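Local coordinates for protein halogenase (Chondromyces crocatus, PDB 3E1T) that binds flavin-adenine dinucleotide and, as a flavin-dependent halogenase of the chondrochloren pathway, probably chlorinates a precursor of that natural product, at residues A161-D166 against R342-F347; T291-N296 against D303-V308; R350-Y355 against T470-L475. All coordinates share one frame; numbering follows the deposited sequence.

Contact 1 (A161-D166 against R342-F347)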
loop_
_atom_site.group_PDB
_atom_site.type_symbol
_atom_site.label_atom_id
_atom_site.label_comp_id
_atom_site.label_asym_id
_atom_site.label_seq_id
_atom_site.Cartn_x
_atom_site.Cartn_y
_atom_site.Cartn_z
ATOM N N ALA A 161 15.467 2.754 -23.373
ATOM C CA ALA A 161 15.033 1.374 -23.181
ATOM C C ALA A 161 13.734 1.124 -23.912
ATOM O O ALA A 161 13.040 2.066 -24.286
ATOM C CB ALA A 161 14.868 1.063 -21.692
ATOM N N ARG A 162 13.402 -0.146 -24.115
ATOM C CA ARG A 162 12.117 -0.505 -24.709
ATOM C C ARG A 162 10.930 -0.228 -23.750
ATOM O O ARG A 162 9.818 0.079 -24.199
ATOM C CB ARG A 162 12.131 -1.969 -25.169
ATOM C CG ARG A 162 10.916 -2.365 -26.013
ATOM C CD ARG A 162 10.910 -3.840 -26.372
ATOM N NE ARG A 162 9.568 -4.303 -26.734
ATOM C CZ ARG A 162 9.270 -5.534 -27.150
ATOM N NH1 ARG A 162 10.216 -6.456 -27.289
ATOM N NH2 ARG A 162 8.012 -5.848 -27.440
ATOM N N PHE A 163 11.179 -0.335 -22.444
ATOM C CA PHE A 163 10.149 -0.145 -21.421
ATOM C C PHE A 163 10.639 0.761 -20.313
ATOM O O PHE A 163 11.756 0.604 -19.836
ATOM C CB PHE A 163 9.747 -1.473 -20.798
ATOM C CG PHE A 163 9.202 -2.461 -21.769
ATOM C CD1 PHE A 163 7.916 -2.336 -22.257
ATOM C CD2 PHE A 163 9.976 -3.538 -22.178
ATOM C CE1 PHE A 163 7.408 -3.271 -23.156
ATOM C CE2 PHE A 163 9.474 -4.476 -23.067
ATOM C CZ PHE A 163 8.187 -4.343 -23.558
ATOM N N ILE A 164 9.794 1.710 -19.915
ATOM C CA ILE A 164 10.075 2.606 -18.791
ATOM C C ILE A 164 8.960 2.396 -17.763
ATOM O O ILE A 164 7.787 2.431 -18.128
ATOM C CB ILE A 164 10.074 4.107 -19.211
ATOM C CG1 ILE A 164 10.862 4.337 -20.514
ATOM C CG2 ILE A 164 10.593 5.005 -18.062
ATOM C CD1 ILE A 164 12.353 4.091 -20.414
ATOM N N VAL A 165 9.322 2.150 -16.505
ATOM C CA VAL A 165 8.320 1.964 -15.445
ATOM C C VAL A 165 8.507 2.931 -14.273
ATOM O O VAL A 165 9.589 3.015 -13.705
ATOM C CB VAL A 165 8.284 0.514 -14.920
ATOM C CG1 VAL A 165 7.280 0.394 -13.760
ATOM C CG2 VAL A 165 7.913 -0.469 -16.060
ATOM N N ASP A 166 7.439 3.656 -13.939
ATOM C CA ASP A 166 7.405 4.534 -12.774
ATOM C C ASP A 166 7.052 3.713 -11.537
ATOM O O ASP A 166 5.925 3.219 -11.396
ATOM C CB ASP A 166 6.390 5.660 -12.994
ATOM C CG ASP A 166 6.394 6.698 -11.881
ATOM O OD1 ASP A 166 7.304 6.716 -11.012
ATOM O OD2 ASP A 166 5.469 7.524 -11.881
ATOM N N ARG A 342 -1.941 -7.119 -25.182
ATOM C CA ARG A 342 -2.491 -8.243 -24.416
ATOM C C ARG A 342 -1.866 -8.343 -23.027
ATOM O O ARG A 342 -2.577 -8.547 -22.041
ATOM C CB ARG A 342 -2.364 -9.582 -25.163
ATOM C CG ARG A 342 -2.876 -10.771 -24.351
ATOM C CD ARG A 342 -3.154 -12.023 -25.183
ATOM N NE ARG A 342 -4.139 -12.881 -24.517
ATOM C CZ ARG A 342 -4.444 -14.131 -24.870
ATOM N NH1 ARG A 342 -3.845 -14.719 -25.906
ATOM N NH2 ARG A 342 -5.356 -14.802 -24.173
ATOM N N CYS A 343 -0.550 -8.173 -22.953
ATOM C CA CYS A 343 0.171 -8.328 -21.694
ATOM C C CYS A 343 -0.030 -7.172 -20.696
ATOM O O CYS A 343 -0.160 -7.405 -19.490
ATOM C CB CYS A 343 1.654 -8.591 -21.957
ATOM S SG CYS A 343 1.950 -10.285 -22.522
ATOM N N PHE A 344 -0.058 -5.938 -21.196
ATOM C CA PHE A 344 -0.237 -4.789 -20.315
ATOM C C PHE A 344 -1.713 -4.543 -19.971
ATOM O O PHE A 344 -2.024 -3.995 -18.913
ATOM C CB PHE A 344 0.457 -3.551 -20.873
ATOM C CG PHE A 344 1.960 -3.581 -20.717
ATOM C CD1 PHE A 344 2.565 -2.988 -19.616
ATOM C CD2 PHE A 344 2.762 -4.219 -21.664
ATOM C CE1 PHE A 344 3.957 -3.008 -19.458
ATOM C CE2 PHE A 344 4.151 -4.256 -21.524
ATOM C CZ PHE A 344 4.757 -3.640 -20.417
ATOM N N GLU A 345 -2.617 -4.981 -20.844
ATOM C CA GLU A 345 -4.040 -4.993 -20.522
ATOM C C GLU A 345 -4.329 -5.991 -19.403
ATOM O O GLU A 345 -5.153 -5.724 -18.531
ATOM C CB GLU A 345 -4.885 -5.324 -21.749
ATOM C CG GLU A 345 -5.146 -4.137 -22.654
ATOM C CD GLU A 345 -5.992 -4.506 -23.864
ATOM O OE1 GLU A 345 -5.910 -5.680 -24.324
ATOM O OE2 GLU A 345 -6.737 -3.616 -24.355
ATOM N N GLU A 346 -3.633 -7.126 -19.423
ATOM C CA GLU A 346 -3.750 -8.133 -18.370
ATOM C C GLU A 346 -3.216 -7.627 -17.034
ATOM O O GLU A 346 -3.815 -7.860 -15.984
ATOM C CB GLU A 346 -3.028 -9.421 -18.770
ATOM C CG GLU A 346 -3.313 -10.620 -17.848
ATOM C CD GLU A 346 -4.761 -11.116 -17.922
ATOM O OE1 GLU A 346 -5.607 -10.492 -18.611
ATOM O OE2 GLU A 346 -5.061 -12.136 -17.272
ATOM N N PHE A 347 -2.067 -6.959 -17.086
ATOM C CA PHE A 347 -1.493 -6.300 -15.942
ATOM C C PHE A 347 -2.494 -5.338 -15.253
ATOM O O PHE A 347 -2.747 -5.473 -14.062
ATOM C CB PHE A 347 -0.236 -5.546 -16.395
ATOM C CG PHE A 347 0.070 -4.317 -15.584
ATOM C CD1 PHE A 347 0.241 -4.393 -14.209
ATOM C CD2 PHE A 347 0.206 -3.089 -16.204
ATOM C CE1 PHE A 347 0.548 -3.267 -13.467
ATOM C CE2 PHE A 347 0.501 -1.960 -15.476
ATOM C CZ PHE A 347 0.680 -2.050 -14.088
#
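The rings of Phe163 and Phe344 form a near-parallel pair slid so far apart that they barely overlap: their planes differ by only 28°, yet the centroids stand 5.7 Å apart. The approach is oblique. One face of the Phe163 ring is occupied toward its rim by CG of Arg162, 3.9 Å above the plane.

The touching atoms are few. CE1 of Phe163 lies 3.8 Å from both CE2 and CZ of Phe344, and CD1 of Phe163 is 3.9 Å from that same CZ. Both side chains leave the backbone pointing toward the opposing segment, and a first torsion that places CG anti to the carbonyl carbon (chi1 -60° for Phe163, -75° for Phe344) sends each ring across the 11.4 Å between the CA atoms of Phe163 and Phe344, the nearest pair of the two segments.

Strand 163-166 belongs to the parallel five-stranded sheet, in keeping with a Rossmann-type FAD-binding fold, and runs between strands 10-13 and 298-300; helix 340-368 packs on that sheet. The chain bends sharply at Arg162, passing from strand 156-161 of a mixed sheet into this one. The contact therefore joins an inner strand to a helix from which some 175 residues separate it in the chain.

Both phenylalanines are buried, and the interaction is wholly apolar. Its small summed area, 82 Å², fits a pair touching through two atoms of each ring; neighbours supply further packing, with Leu10 and Leu334 against Phe163 and Ala299 against Phe344. At the corner, Arg162 NH2 forms a salt bridge with Glu340 OE2, in the first turn of the same helix.

Contact 2 (T291-N296 against D303-V308). With FAD (flavin-adenine dinucleotide), chain C.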
loop_
_atom_site.group_PDB
_atom_site.type_symbol
_atom_site.label_atom_id
_atom_site.label_comp_id
_atom_site.label_asym_id
_atom_site.label_seq_id
_atom_site.Cartn_x
_atom_site.Cartn_y
_atom_site.Cartn_z
ATOM N N THR A 291 -6.160 7.025 -13.931
ATOM C CA THR A 291 -7.069 6.666 -15.037
ATOM C C THR A 291 -6.493 5.603 -15.963
ATOM O O THR A 291 -7.232 4.955 -16.717
ATOM C CB THR A 291 -7.498 7.895 -15.887
ATOM O OG1 THR A 291 -6.338 8.631 -16.279
ATOM C CG2 THR A 291 -8.415 8.814 -15.074
ATOM N N SER A 292 -5.177 5.419 -15.899
ATOM C CA SER A 292 -4.490 4.401 -16.691
ATOM C C SER A 292 -3.214 3.992 -15.982
ATOM O O SER A 292 -2.580 4.827 -15.334
ATOM C CB SER A 292 -4.146 4.942 -18.086
ATOM O OG SER A 292 -3.616 3.902 -18.914
ATOM N N PHE A 293 -2.858 2.714 -16.097
ATOM C CA PHE A 293 -1.613 2.185 -15.503
ATOM C C PHE A 293 -0.508 1.923 -16.535
ATOM O O PHE A 293 0.618 1.587 -16.163
ATOM C CB PHE A 293 -1.859 0.896 -14.701
ATOM C CG PHE A 293 -2.793 1.058 -13.518
ATOM C CD1 PHE A 293 -2.966 2.291 -12.889
ATOM C CD2 PHE A 293 -3.468 -0.048 -13.007
ATOM C CE1 PHE A 293 -3.826 2.424 -11.784
ATOM C CE2 PHE A 293 -4.332 0.086 -11.914
ATOM C CZ PHE A 293 -4.498 1.323 -11.302
ATOM N N TRP A 294 -0.828 2.075 -17.822
ATOM C CA TRP A 294 0.187 1.972 -18.884
ATOM C C TRP A 294 -0.212 2.777 -20.132
ATOM O O TRP A 294 -1.385 3.122 -20.318
ATOM C CB TRP A 294 0.426 0.509 -19.257
ATOM C CG TRP A 294 -0.685 -0.083 -20.048
ATOM C CD1 TRP A 294 -1.909 -0.466 -19.583
ATOM C CD2 TRP A 294 -0.682 -0.364 -21.456
ATOM N NE1 TRP A 294 -2.667 -0.970 -20.612
ATOM C CE2 TRP A 294 -1.938 -0.921 -21.772
ATOM C CE3 TRP A 294 0.266 -0.213 -22.476
ATOM C CZ2 TRP A 294 -2.278 -1.317 -23.073
ATOM C CZ3 TRP A 294 -0.072 -0.615 -23.769
ATOM C CH2 TRP A 294 -1.333 -1.152 -24.053
ATOM N N LYS A 295 0.750 3.088 -20.991
ATOM C CA LYS A 295 0.372 3.713 -22.271
ATOM C C LYS A 295 0.974 3.026 -23.501
ATOM O O LYS A 295 0.280 2.268 -24.192
ATOM C CB LYS A 295 0.573 5.240 -22.258
ATOM C CG LYS A 295 1.989 5.709 -22.016
ATOM C CD LYS A 295 2.178 7.176 -22.430
ATOM C CE LYS A 295 1.450 7.511 -23.739
ATOM N NZ LYS A 295 1.958 8.753 -24.409
ATOM N N ASN A 296 2.244 3.285 -23.774
ATOM C CA ASN A 296 2.983 2.612 -24.840
ATOM C C ASN A 296 4.427 2.746 -24.430
ATOM O O ASN A 296 4.986 3.845 -24.469
ATOM C CB ASN A 296 2.745 3.257 -26.217
ATOM C CG ASN A 296 1.728 2.489 -27.074
ATOM O OD1 ASN A 296 1.313 1.365 -26.745
ATOM N ND2 ASN A 296 1.331 3.094 -28.184
ATOM N N ASP A 303 2.713 2.799 -5.451
ATOM C CA ASP A 303 2.051 4.033 -5.060
ATOM C C ASP A 303 1.991 5.046 -6.200
ATOM O O ASP A 303 1.174 5.973 -6.170
ATOM C CB ASP A 303 2.761 4.673 -3.886
ATOM C CG ASP A 303 2.397 4.061 -2.549
ATOM O OD1 ASP A 303 1.735 2.998 -2.487
ATOM O OD2 ASP A 303 2.818 4.668 -1.547
ATOM N N ALA A 304 2.865 4.895 -7.190
ATOM C CA ALA A 304 2.806 5.760 -8.379
ATOM C C ALA A 304 1.477 5.586 -9.091
ATOM O O ALA A 304 0.938 6.547 -9.627
ATOM C CB ALA A 304 3.964 5.443 -9.330
ATOM N N ALA A 305 0.959 4.356 -9.112
ATOM C CA ALA A 305 -0.309 4.038 -9.757
ATOM C C ALA A 305 -1.545 4.311 -8.875
ATOM O O ALA A 305 -2.488 4.992 -9.293
ATOM C CB ALA A 305 -0.307 2.592 -10.192
ATOM N N CYS A 306 -1.556 3.746 -7.671
ATOM C CA CYS A 306 -2.744 3.812 -6.825
ATOM C C CYS A 306 -2.416 3.434 -5.398
ATOM O O CYS A 306 -1.404 2.781 -5.137
ATOM C CB CYS A 306 -3.858 2.900 -7.369
ATOM S SG CYS A 306 -3.445 1.149 -7.338
ATOM N N PHE A 307 -3.271 3.873 -4.476
ATOM C CA PHE A 307 -3.174 3.493 -3.064
ATOM C C PHE A 307 -4.561 3.628 -2.403
ATOM O O PHE A 307 -5.314 4.546 -2.727
ATOM C CB PHE A 307 -2.132 4.340 -2.324
ATOM C CG PHE A 307 -1.960 3.954 -0.878
ATOM C CD1 PHE A 307 -1.396 2.723 -0.534
ATOM C CD2 PHE A 307 -2.404 4.800 0.137
ATOM C CE1 PHE A 307 -1.263 2.357 0.797
ATOM C CE2 PHE A 307 -2.280 4.441 1.469
ATOM C CZ PHE A 307 -1.695 3.221 1.799
ATOM N N VAL A 308 -4.897 2.703 -1.503
ATOM C CA VAL A 308 -6.178 2.779 -0.767
ATOM C C VAL A 308 -6.071 3.538 0.574
ATOM O O VAL A 308 -6.443 4.703 0.648
ATOM C CB VAL A 308 -6.836 1.391 -0.552
ATOM C CG1 VAL A 308 -8.275 1.579 -0.018
ATOM C CG2 VAL A 308 -6.873 0.598 -1.867
HETATM P PA FAD C . 8.029 3.842 -2.341
HETATM O O1A FAD C . 8.219 2.898 -1.184
HETATM O O2A FAD C . 7.524 5.195 -1.978
HETATM O O5B FAD C . 9.466 4.006 -3.062
HETATM C C5B FAD C . 9.621 4.791 -4.234
HETATM C C4B FAD C . 11.097 5.160 -4.407
HETATM O O4B FAD C . 11.274 6.038 -5.501
HETATM C C3B FAD C . 11.630 5.887 -3.177
HETATM O O3B FAD C . 12.768 5.189 -2.722
HETATM C C2B FAD C . 12.022 7.265 -3.669
HETATM O O2B FAD C . 13.227 7.666 -3.079
HETATM C C1B FAD C . 12.188 7.050 -5.161
HETATM N N9A FAD C . 11.919 8.226 -6.008
HETATM C C8A FAD C . 10.962 9.199 -5.862
HETATM N N7A FAD C . 11.083 10.060 -6.899
HETATM C C5A FAD C . 12.088 9.646 -7.708
HETATM C C6A FAD C . 12.647 10.149 -8.894
HETATM N N6A FAD C . 12.279 11.335 -9.394
HETATM N N1A FAD C . 13.688 9.467 -9.479
HETATM C C2A FAD C . 14.206 8.333 -8.908
HETATM N N3A FAD C . 13.656 7.858 -7.737
HETATM C C4A FAD C . 12.616 8.495 -7.154
HETATM N N1 FAD C . 1.990 -0.401 3.437
HETATM C C2 FAD C . 2.144 -1.630 4.018
HETATM O O2 FAD C . 2.386 -2.588 3.288
HETATM N N3 FAD C . 2.008 -1.758 5.389
HETATM C C4 FAD C . 1.731 -0.651 6.184
HETATM O O4 FAD C . 1.631 -0.758 7.408
HETATM C C4X FAD C . 1.562 0.593 5.589
HETATM N N5 FAD C . 1.287 1.717 6.344
HETATM C C5X FAD C . 1.133 2.944 5.727
HETATM C C6 FAD C . 0.844 4.087 6.479
HETATM C C7 FAD C . 0.688 5.327 5.841
HETATM C C7M FAD C . 0.163 6.492 6.631
HETATM C C8 FAD C . 0.816 5.427 4.450
HETATM C C8M FAD C . 0.456 6.693 3.706
HETATM C C9 FAD C . 1.114 4.288 3.711
HETATM C C9A FAD C . 1.271 3.045 4.337
HETATM N N10 FAD C . 1.573 1.932 3.576
HETATM C C10 FAD C . 1.708 0.707 4.196
HETATM C "C1'" FAD C . 1.835 2.056 2.085
HETATM C "C2'" FAD C . 3.317 1.989 1.699
HETATM O "O2'" FAD C . 3.960 3.121 2.247
HETATM C "C3'" FAD C . 3.490 2.006 0.173
HETATM O "O3'" FAD C . 2.437 1.312 -0.460
HETATM C "C4'" FAD C . 4.778 1.359 -0.338
HETATM O "O4'" FAD C . 5.890 2.053 0.180
HETATM C "C5'" FAD C . 4.805 1.427 -1.865
HETATM O "O5'" FAD C . 6.097 1.142 -2.327
HETATM P P FAD C . 6.637 1.742 -3.716
HETATM O O1P FAD C . 7.790 0.887 -4.197
HETATM O O2P FAD C . 5.548 1.761 -4.741
HETATM O O3P FAD C . 7.007 3.255 -3.409
#
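Segment 291-296 is irregular loop, whereas 303-308 passes from a 3-10 turn (303-304) into the short strand 306-307, and the two come nearest at Phe293 and Ala305, whose CA atoms are 6.2 Å apart. CB of Phe293 sets off across the line to the other segment, and the ring then swings in, chi1 -62°. Its CD1 lies 3.8 Å from CB of Ala305, while CZ is 4.1 Å from SG of Cys306. The sulfur approaches the ring obliquely, 50° off the normal, in a sulfur-aromatic contact.

Just before this apolar patch, Asp303 meets the cofactor at two points. Its backbone N donates to O2P of FAD at 3.1 Å, and FAD O3' donates to its OD1 at 2.7 Å. Farther along, CE1 of Phe307 comes within 3.4 Å of FAD C1', beside the ribityl-flavin junction. Tyr351 and Arg352 of helix 340-368 also meet the Phe293 ring, Arg352 as a cation-pi partner.

The chemistry divides accordingly: apolar and sulfur-aromatic contacts pack Phe293 against Ala305 and Cys306, whereas the backbone N-H and carboxylate of Asp303 hold a phosphate oxygen and a ribityl hydroxyl, consistent with a packed second shell behind a cofactor-binding turn.

Contact 3 (R350-Y355 against T470-L475)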
loop_
_atom_site.group_PDB
_atom_site.type_symbol
_atom_site.label_atom_id
_atom_site.label_comp_id
_atom_site.label_asym_id
_atom_site.label_seq_id
_atom_site.Cartn_x
_atom_site.Cartn_y
_atom_site.Cartn_z
ATOM N N ARG A 350 -5.703 -7.251 -13.741
ATOM C CA ARG A 350 -5.339 -7.928 -12.499
ATOM C C ARG A 350 -5.072 -6.964 -11.336
ATOM O O ARG A 350 -5.492 -7.214 -10.204
ATOM C CB ARG A 350 -4.087 -8.764 -12.733
ATOM C CG ARG A 350 -4.252 -10.261 -12.694
ATOM C CD ARG A 350 -4.750 -10.813 -13.991
ATOM N NE ARG A 350 -4.121 -12.100 -14.274
ATOM C CZ ARG A 350 -4.539 -13.278 -13.824
ATOM N NH1 ARG A 350 -5.616 -13.382 -13.043
ATOM N NH2 ARG A 350 -3.870 -14.364 -14.164
ATOM N N TYR A 351 -4.347 -5.885 -11.624
ATOM C CA TYR A 351 -3.985 -4.879 -10.625
ATOM C C TYR A 351 -5.238 -4.163 -10.084
ATOM O O TYR A 351 -5.387 -3.997 -8.868
ATOM C CB TYR A 351 -2.998 -3.884 -11.252
ATOM C CG TYR A 351 -2.258 -2.910 -10.311
ATOM C CD1 TYR A 351 -2.342 -2.999 -8.919
ATOM C CD2 TYR A 351 -1.435 -1.925 -10.847
ATOM C CE1 TYR A 351 -1.641 -2.105 -8.088
ATOM C CE2 TYR A 351 -0.740 -1.017 -10.031
ATOM C CZ TYR A 351 -0.836 -1.122 -8.657
ATOM O OH TYR A 351 -0.130 -0.236 -7.870
ATOM N N ARG A 352 -6.112 -3.732 -10.985
ATOM C CA ARG A 352 -7.364 -3.071 -10.617
ATOM C C ARG A 352 -8.266 -4.023 -9.811
ATOM O O ARG A 352 -8.999 -3.587 -8.924
ATOM C CB ARG A 352 -8.110 -2.582 -11.865
ATOM C CG ARG A 352 -7.508 -1.344 -12.505
ATOM C CD ARG A 352 -8.362 -0.739 -13.638
ATOM N NE ARG A 352 -7.671 0.436 -14.168
ATOM C CZ ARG A 352 -7.663 1.638 -13.594
ATOM N NH1 ARG A 352 -8.368 1.868 -12.489
ATOM N NH2 ARG A 352 -6.962 2.629 -14.138
ATOM N N ARG A 353 -8.202 -5.316 -10.124
ATOM C CA ARG A 353 -8.980 -6.317 -9.397
ATOM C C ARG A 353 -8.538 -6.402 -7.943
ATOM O O ARG A 353 -9.386 -6.399 -7.048
ATOM C CB ARG A 353 -8.902 -7.688 -10.067
ATOM C CG ARG A 353 -9.786 -7.780 -11.271
ATOM C CD ARG A 353 -9.444 -8.951 -12.183
ATOM N NE ARG A 353 -9.967 -10.229 -11.703
ATOM C CZ ARG A 353 -11.239 -10.615 -11.785
ATOM N NH1 ARG A 353 -12.165 -9.816 -12.301
ATOM N NH2 ARG A 353 -11.599 -11.805 -11.332
ATOM N N GLU A 354 -7.224 -6.459 -7.710
ATOM C CA GLU A 354 -6.700 -6.565 -6.356
ATOM C C GLU A 354 -6.866 -5.249 -5.570
ATOM O O GLU A 354 -7.221 -5.271 -4.385
ATOM C CB GLU A 354 -5.238 -7.029 -6.368
ATOM C CG GLU A 354 -4.627 -7.290 -4.980
ATOM C CD GLU A 354 -5.139 -8.578 -4.278
ATOM O OE1 GLU A 354 -5.968 -9.340 -4.840
ATOM O OE2 GLU A 354 -4.688 -8.823 -3.145
ATOM N N TYR A 355 -6.602 -4.123 -6.233
ATOM C CA TYR A 355 -6.836 -2.791 -5.660
ATOM C C TYR A 355 -8.318 -2.598 -5.299
ATOM O O TYR A 355 -8.632 -2.095 -4.211
ATOM C CB TYR A 355 -6.363 -1.695 -6.629
ATOM C CG TYR A 355 -6.878 -0.301 -6.337
ATOM C CD1 TYR A 355 -6.235 0.529 -5.407
ATOM C CD2 TYR A 355 -7.995 0.203 -7.010
ATOM C CE1 TYR A 355 -6.715 1.829 -5.149
ATOM C CE2 TYR A 355 -8.482 1.492 -6.752
ATOM C CZ TYR A 355 -7.841 2.285 -5.825
ATOM O OH TYR A 355 -8.318 3.544 -5.597
ATOM N N THR A 470 -14.701 4.498 -11.563
ATOM C CA THR A 470 -15.713 3.483 -11.253
ATOM C C THR A 470 -15.925 2.524 -12.425
ATOM O O THR A 470 -16.010 1.307 -12.235
ATOM C CB THR A 470 -17.065 4.123 -10.816
ATOM O OG1 THR A 470 -16.824 5.146 -9.834
ATOM C CG2 THR A 470 -17.979 3.075 -10.213
ATOM N N GLU A 471 -16.004 3.073 -13.633
ATOM C CA GLU A 471 -16.216 2.267 -14.832
ATOM C C GLU A 471 -15.048 1.341 -15.137
ATOM O O GLU A 471 -15.252 0.151 -15.386
ATOM C CB GLU A 471 -16.557 3.144 -16.044
ATOM C CG GLU A 471 -18.042 3.499 -16.123
ATOM C CD GLU A 471 -18.961 2.268 -16.112
ATOM O OE1 GLU A 471 -19.908 2.241 -15.291
ATOM O OE2 GLU A 471 -18.731 1.329 -16.915
ATOM N N LEU A 472 -13.831 1.885 -15.082
ATOM C CA LEU A 472 -12.609 1.076 -15.210
ATOM C C LEU A 472 -12.562 -0.049 -14.198
ATOM O O LEU A 472 -12.210 -1.178 -14.533
ATOM C CB LEU A 472 -11.359 1.947 -15.056
ATOM C CG LEU A 472 -11.172 2.967 -16.183
ATOM C CD1 LEU A 472 -10.208 4.067 -15.762
ATOM C CD2 LEU A 472 -10.722 2.277 -17.461
ATOM N N GLN A 473 -12.920 0.259 -12.953
ATOM C CA GLN A 473 -12.919 -0.754 -11.904
ATOM C C GLN A 473 -14.009 -1.793 -12.149
ATOM O O GLN A 473 -13.790 -2.972 -11.913
ATOM C CB GLN A 473 -13.079 -0.121 -10.516
ATOM C CG GLN A 473 -11.841 0.663 -10.033
ATOM C CD GLN A 473 -10.617 -0.207 -9.915
ATOM O OE1 GLN A 473 -9.630 0.008 -10.617
ATOM N NE2 GLN A 473 -10.669 -1.208 -9.027
ATOM N N HIS A 474 -15.172 -1.351 -12.621
ATOM C CA HIS A 474 -16.273 -2.274 -12.913
ATOM C C HIS A 474 -15.866 -3.245 -14.013
ATOM O O HIS A 474 -16.052 -4.436 -13.868
ATOM C CB HIS A 474 -17.567 -1.542 -13.294
ATOM C CG HIS A 474 -18.760 -2.449 -13.393
ATOM N ND1 HIS A 474 -18.986 -3.267 -14.479
ATOM C CD2 HIS A 474 -19.776 -2.688 -12.526
ATOM C CE1 HIS A 474 -20.094 -3.963 -14.285
ATOM N NE2 HIS A 474 -20.592 -3.632 -13.108
ATOM N N LEU A 475 -15.294 -2.734 -15.098
ATOM C CA LEU A 475 -14.831 -3.585 -16.205
ATOM C C LEU A 475 -13.810 -4.642 -15.740
ATOM O O LEU A 475 -13.906 -5.821 -16.101
ATOM C CB LEU A 475 -14.261 -2.709 -17.329
ATOM C CG LEU A 475 -14.424 -3.133 -18.797
ATOM C CD1 LEU A 475 -15.820 -3.709 -19.109
ATOM C CD2 LEU A 475 -14.096 -1.957 -19.728
#
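Gln473 of helix 467-477 inserts its amide against Arg352 of helix 340-368, in a helix-helix packing where the short axes cross at -103° and approach to 9.3 Å. Two hydrogen bonds use both ends of that amide. NE2 of Gln473 donates to the backbone O of Arg352 at 2.9 Å, from a position tilted 33° out of the carbonyl plane. In return, NH1 of Arg352 donates to OE1 of Gln473, also at 2.9 Å and within the carbonyl plane. A bend at chi2 of Gln473 brings the amide to Arg352, and the two bonds fix its rotation.

The charge of Arg352 meets Glu348 through NE in a salt bridge and the ring of Phe293 in a cation-pi contact, while NH2 bonds to the O of Asn290.

Packing contacts complete the interface. CB and CD1 of Leu472 lie over one face of the guanidinium, with CD1 3.9 Å from Arg352 NH2. The Tyr355 ring receives the amide of Gln473 at its edge, the planes nearly perpendicular at 86°, and the nearest atoms there are Tyr355 CD2 and Gln473 NE2, 3.6 Å apart.

How the contacts relate
All three contacts are largely buried where they touch, but contact 3 extends to partly exposed Leu472, whereas only buried residues meet in contacts 1 and 2. Contacts 1 and 3 use neighbouring parts of helix 340-368, their centres about 17 Å apart; contact 2, its centre about 11 Å from that of each, touches both. Phe344 CB lies 3.4 Å from Trp294 CD2, and Cys306 SG 3.4 Å from Tyr355 CD1. Chemistry follows position: aromatic packing joins the helix to the Rossmann-type sheet in contact 1, apolar contact backs FAD-binding residues in contact 2, and directed amide and guanidinium bonds hold a late helix in contact 3.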